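Local coordinates for protein putative ABC transporter (Thermobispora bispora, PDB 4PE6) that probably binds carbohydrates for an ABC transporter and carries a bound trihydroxybutanoic acid, at residues A67-Q70 with V71-I74; K75-L78 with L79-P82. All coordinates share one frame; numbering follows the deposited sequence.

Overall arrangement
Interactions 1 and 2 follow one another without a gap along the chain, their centres about 12 Å apart. Interaction 1, residues 67-74, forms the first two turns of helix 67-78; interaction 2, residues 75-82, takes the helix through its last turn and into the loop before strand 84-88. Both thus belong to one beta-alpha-beta crossover, which leaves strand 55-60 and returns to the parallel sheet at strand 84-88, with strand 20-25 lying between the two. The side chain of Gln-70 in interaction 1 is about 11 Å from the bound trihydroxybutanoic acid, whereas the chain in interaction 2 turns back into the sheet farther from the centre of the protein.

Interaction 1: residues A67-Q70 with V71-I74; sequences ATEQ and VAQI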
loop_
_atom_site.group_PDB
_atom_site.type_symbol
_atom_site.label_atom_id
_atom_site.label_comp_id
_atom_site.label_asym_id
_atom_site.label_seq_id
_atom_site.Cartn_x
_atom_site.Cartn_y
_atom_site.Cartn_z
ATOM N N ALA A 67 -5.401 1.008 -16.402
ATOM C CA ALA A 67 -5.596 2.439 -16.474
ATOM C C ALA A 67 -6.744 2.860 -17.389
ATOM O O ALA A 67 -7.450 3.818 -17.097
ATOM C CB ALA A 67 -4.305 3.093 -16.925
ATOM N N THR A 68 -6.940 2.152 -18.499
ATOM C CA THR A 68 -7.910 2.607 -19.488
ATOM C C THR A 68 -9.324 2.652 -18.907
ATOM O O THR A 68 -10.057 3.614 -19.131
ATOM C CB THR A 68 -7.860 1.739 -20.760
ATOM O OG1 THR A 68 -6.529 1.770 -21.278
ATOM C CG2 THR A 68 -8.837 2.255 -21.825
ATOM N N GLU A 69 -9.709 1.639 -18.137
ATOM C CA GLU A 69 -11.059 1.664 -17.565
ATOM C C GLU A 69 -11.151 2.673 -16.415
ATOM O O GLU A 69 -12.169 3.324 -16.255
ATOM C CB GLU A 69 -11.550 0.274 -17.140
ATOM C CG GLU A 69 -13.021 0.230 -16.662
ATOM C CD GLU A 69 -14.034 0.882 -17.612
ATOM O OE1 GLU A 69 -13.978 0.664 -18.856
ATOM O OE2 GLU A 69 -14.925 1.600 -17.106
ATOM N N GLN A 70 -10.087 2.831 -15.638
ATOM C CA GLN A 70 -10.085 3.844 -14.573
ATOM C C GLN A 70 -10.318 5.248 -15.150
ATOM O O GLN A 70 -11.068 6.055 -14.597
ATOM C CB GLN A 70 -8.772 3.836 -13.790
ATOM C CG GLN A 70 -8.767 4.812 -12.625
ATOM C CD GLN A 70 -7.579 4.705 -11.700
ATOM O OE1 GLN A 70 -6.505 4.271 -12.099
ATOM N NE2 GLN A 70 -7.761 5.145 -10.441
ATOM N N VAL A 71 -9.684 5.531 -16.282
ATOM C CA VAL A 71 -9.854 6.835 -16.916
ATOM C C VAL A 71 -11.321 7.033 -17.286
ATOM O O VAL A 71 -11.895 8.085 -17.010
ATOM C CB VAL A 71 -8.944 6.987 -18.153
ATOM C CG1 VAL A 71 -9.312 8.241 -18.928
ATOM C CG2 VAL A 71 -7.479 7.022 -17.718
ATOM N N ALA A 72 -11.932 6.020 -17.894
ATOM C CA ALA A 72 -13.368 6.068 -18.197
ATOM C C ALA A 72 -14.195 6.273 -16.933
ATOM O O ALA A 72 -15.111 7.080 -16.913
ATOM C CB ALA A 72 -13.827 4.796 -18.910
ATOM N N GLN A 73 -13.869 5.541 -15.876
ATOM C CA GLN A 73 -14.608 5.687 -14.629
ATOM C C GLN A 73 -14.508 7.096 -14.036
ATOM O O GLN A 73 -15.483 7.621 -13.492
ATOM C CB GLN A 73 -14.147 4.646 -13.625
ATOM C CG GLN A 73 -14.566 3.236 -13.982
ATOM C CD GLN A 73 -13.954 2.204 -13.047
ATOM O OE1 GLN A 73 -12.874 2.415 -12.474
ATOM N NE2 GLN A 73 -14.644 1.083 -12.879
ATOM N N ILE A 74 -13.336 7.704 -14.129
ATOM C CA ILE A 74 -13.178 9.050 -13.617
ATOM C C ILE A 74 -14.066 10.035 -14.398
ATOM O O ILE A 74 -14.728 10.874 -13.800
ATOM C CB ILE A 74 -11.692 9.460 -13.588
ATOM C CG1 ILE A 74 -10.955 8.606 -12.548
ATOM C CG2 ILE A 74 -11.551 10.949 -13.307
ATOM C CD1 ILE A 74 -9.455 8.838 -12.454
#
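Glu-69 and Gln-73, one turn apart on helix 67-78, meet through the aliphatic part of the glutamine: Glu-69 OE2 lies 3.5 Å from Gln-73 CG. The carboxylate and amide planes stand 88° apart, and the glutamate chain, bent at chi2, also brings OE2 to 3.8 Å from the methyl CB of Ala-72. Gln-73 CG sits beside its own backbone N (chi1 -70°), which brings it against the carbonyl oxygen of the preceding turn, 3.3 Å from Glu-69 O. That oxygen receives the Gln-73 N-H at 2.8 Å from N. On another side of the helix, Gln-70 CG touches Ile-74 CD1 at 4.1 Å, while Ile-74 N donates to Gln-70 O. Val-71 CG2 packs 3.3 Å from Ala-67 O, the acceptor of its own N-H. These i to i+4 bonds open the helix of a beta-alpha-beta crossover in the periplasmic-binding-protein fold. Farther out, Gln-73 NE2 donates to Asn-60 O, at the end of strand 55-60; a leucine at Gln-73 would probably leave the Asn-60 carbonyl without this donor and the strand-to-helix connection less firmly tied. Gln-70, its CG anti to the backbone N (chi1 -176°), extends into the interior, where OE1 accepts from Ala-90 N and NE2 donates to both Ser-24 OG and Asn-88 O. Ile-74 lies against Leu-85 and Ile-87 of strand 84-88.

Interaction 2: residues K75-L78 with L79-P82; sequences KSLL and LQKP
Leu-78 and Pro-82 meet through the methyl CD2 of the leucine and CG of the proline ring, 4.1 Å apart, where the chain doubles back at the end of helix 67-78. The leucine has CG beside its backbone N (chi1 -69°), and of its two methyls CD2 is the one that meets the ring; the side chain also packs on Gln-101 and Ala-102 of helix 96-104. The proline ring lies against the last turn: its CD comes to 3.3 Å from Leu-77 O, an oxygen that takes the N-H of Gln-80 at 2.9 Å from N. That donor stands 55° out of the carbonyl plane. The next bond, Lys-81 N to Leu-78 O, is likewise 2.9 Å long and closes a type I beta turn, whereas the helical bond from Leu-79 N to Lys-75 O is weak.

Leu-79 keeps CG beside its own N as well, which lays the branch back along the helix, with CG 3.5 Å from Lys-75 O. Gln-80 has the same first torsion and an extended chain; its CB rests 3.4 Å from Leu-77 O, and its OE1 passes the methyl CD2 of Leu-77 at 4.1 Å, the two side chains meeting at a slant. Leu-77 packs against the sheet, on Lys-57, Val-59 and Ala-22, and Pro-82 touches Phe-20 and Ala-22 of strand 20-25. Lys-81 takes a left-handed backbone conformation (phi 62°), and Pro-82 presents CD to Leu-77 O where a full Schellman motif would have an N-H. This left-handed C-terminal helix ending followed by proline turns the chain toward strand 84-88, the return leg of a beta-alpha-beta crossover in a periplasmic-binding-protein lobe.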
loop_
_atom_site.group_PDB
_atom_site.type_symbol
_atom_site.label_atom_id
_atom_site.label_comp_id
_atom_site.label_asym_id
_atom_site.label_seq_id
_atom_site.Cartn_x
_atom_site.Cartn_y
_atom_site.Cartn_z
ATOM N N LYS A 75 -14.143 9.890 -15.720
ATOM C CA LYS A 75 -15.046 10.729 -16.501
ATOM C C LYS A 75 -16.508 10.545 -16.074
ATOM O O LYS A 75 -17.241 11.524 -15.970
ATOM C CB LYS A 75 -14.865 10.487 -17.991
ATOM C CG LYS A 75 -13.474 10.864 -18.465
ATOM C CD LYS A 75 -13.187 10.344 -19.855
ATOM C CE LYS A 75 -11.813 10.813 -20.317
ATOM N NZ LYS A 75 -11.489 10.225 -21.628
ATOM N N SER A 76 -16.937 9.316 -15.791
ATOM C CA SER A 76 -18.309 9.112 -15.294
ATOM C C SER A 76 -18.500 9.765 -13.914
ATOM O O SER A 76 -19.576 10.313 -13.615
ATOM C CB SER A 76 -18.706 7.629 -15.279
ATOM O OG SER A 76 -18.921 7.161 -16.609
ATOM N N LEU A 77 -17.462 9.732 -13.088
ATOM C CA LEU A 77 -17.510 10.418 -11.789
ATOM C C LEU A 77 -17.624 11.930 -11.968
ATOM O O LEU A 77 -18.383 12.589 -11.250
ATOM C CB LEU A 77 -16.285 10.090 -10.921
ATOM C CG LEU A 77 -16.364 8.755 -10.161
ATOM C CD1 LEU A 77 -15.002 8.379 -9.609
ATOM C CD2 LEU A 77 -17.395 8.835 -9.055
ATOM N N LEU A 78 -16.883 12.494 -12.917
ATOM C CA LEU A 78 -16.921 13.948 -13.095
ATOM C C LEU A 78 -18.311 14.456 -13.479
ATOM O O LEU A 78 -18.700 15.549 -13.077
ATOM C CB LEU A 78 -15.886 14.413 -14.114
ATOM C CG LEU A 78 -14.443 14.267 -13.643
ATOM C CD1 LEU A 78 -13.530 14.776 -14.742
ATOM C CD2 LEU A 78 -14.192 15.006 -12.330
ATOM N N LEU A 79 -19.071 13.646 -14.213
ATOM C CA LEU A 79 -20.455 13.979 -14.531
ATOM C C LEU A 79 -21.323 14.185 -13.306
ATOM O O LEU A 79 -22.330 14.865 -13.399
ATOM C CB LEU A 79 -21.100 12.890 -15.403
ATOM C CG LEU A 79 -20.456 12.691 -16.768
ATOM C CD1 LEU A 79 -20.998 11.427 -17.419
ATOM C CD2 LEU A 79 -20.678 13.917 -17.646
ATOM N N GLN A 80 -20.968 13.568 -12.181
ATOM C CA GLN A 80 -21.725 13.704 -10.940
ATOM C C GLN A 80 -21.253 14.890 -10.103
ATOM O O GLN A 80 -21.723 15.086 -8.984
ATOM C CB GLN A 80 -21.605 12.423 -10.119
ATOM C CG GLN A 80 -22.212 11.213 -10.805
ATOM C CD GLN A 80 -21.960 9.942 -10.030
ATOM O OE1 GLN A 80 -21.204 9.090 -10.468
ATOM N NE2 GLN A 80 -22.602 9.805 -8.873
ATOM N N LYS A 81 -20.305 15.657 -10.629
ATOM C CA LYS A 81 -19.898 16.925 -10.030
ATOM C C LYS A 81 -19.316 16.792 -8.624
ATOM O O LYS A 81 -19.764 17.455 -7.691
ATOM C CB LYS A 81 -21.074 17.906 -10.032
ATOM C CG LYS A 81 -21.516 18.305 -11.428
ATOM C CD LYS A 81 -20.511 19.271 -12.057
ATOM C CE LYS A 81 -21.114 20.008 -13.240
ATOM N NZ LYS A 81 -21.448 19.059 -14.337
ATOM N N PRO A 82 -18.283 15.953 -8.473
ATOM C CA PRO A 82 -17.657 15.891 -7.178
ATOM C C PRO A 82 -16.898 17.192 -6.872
ATOM O O PRO A 82 -16.387 17.850 -7.767
ATOM C CB PRO A 82 -16.701 14.712 -7.320
ATOM C CG PRO A 82 -16.272 14.776 -8.762
ATOM C CD PRO A 82 -17.505 15.236 -9.504
#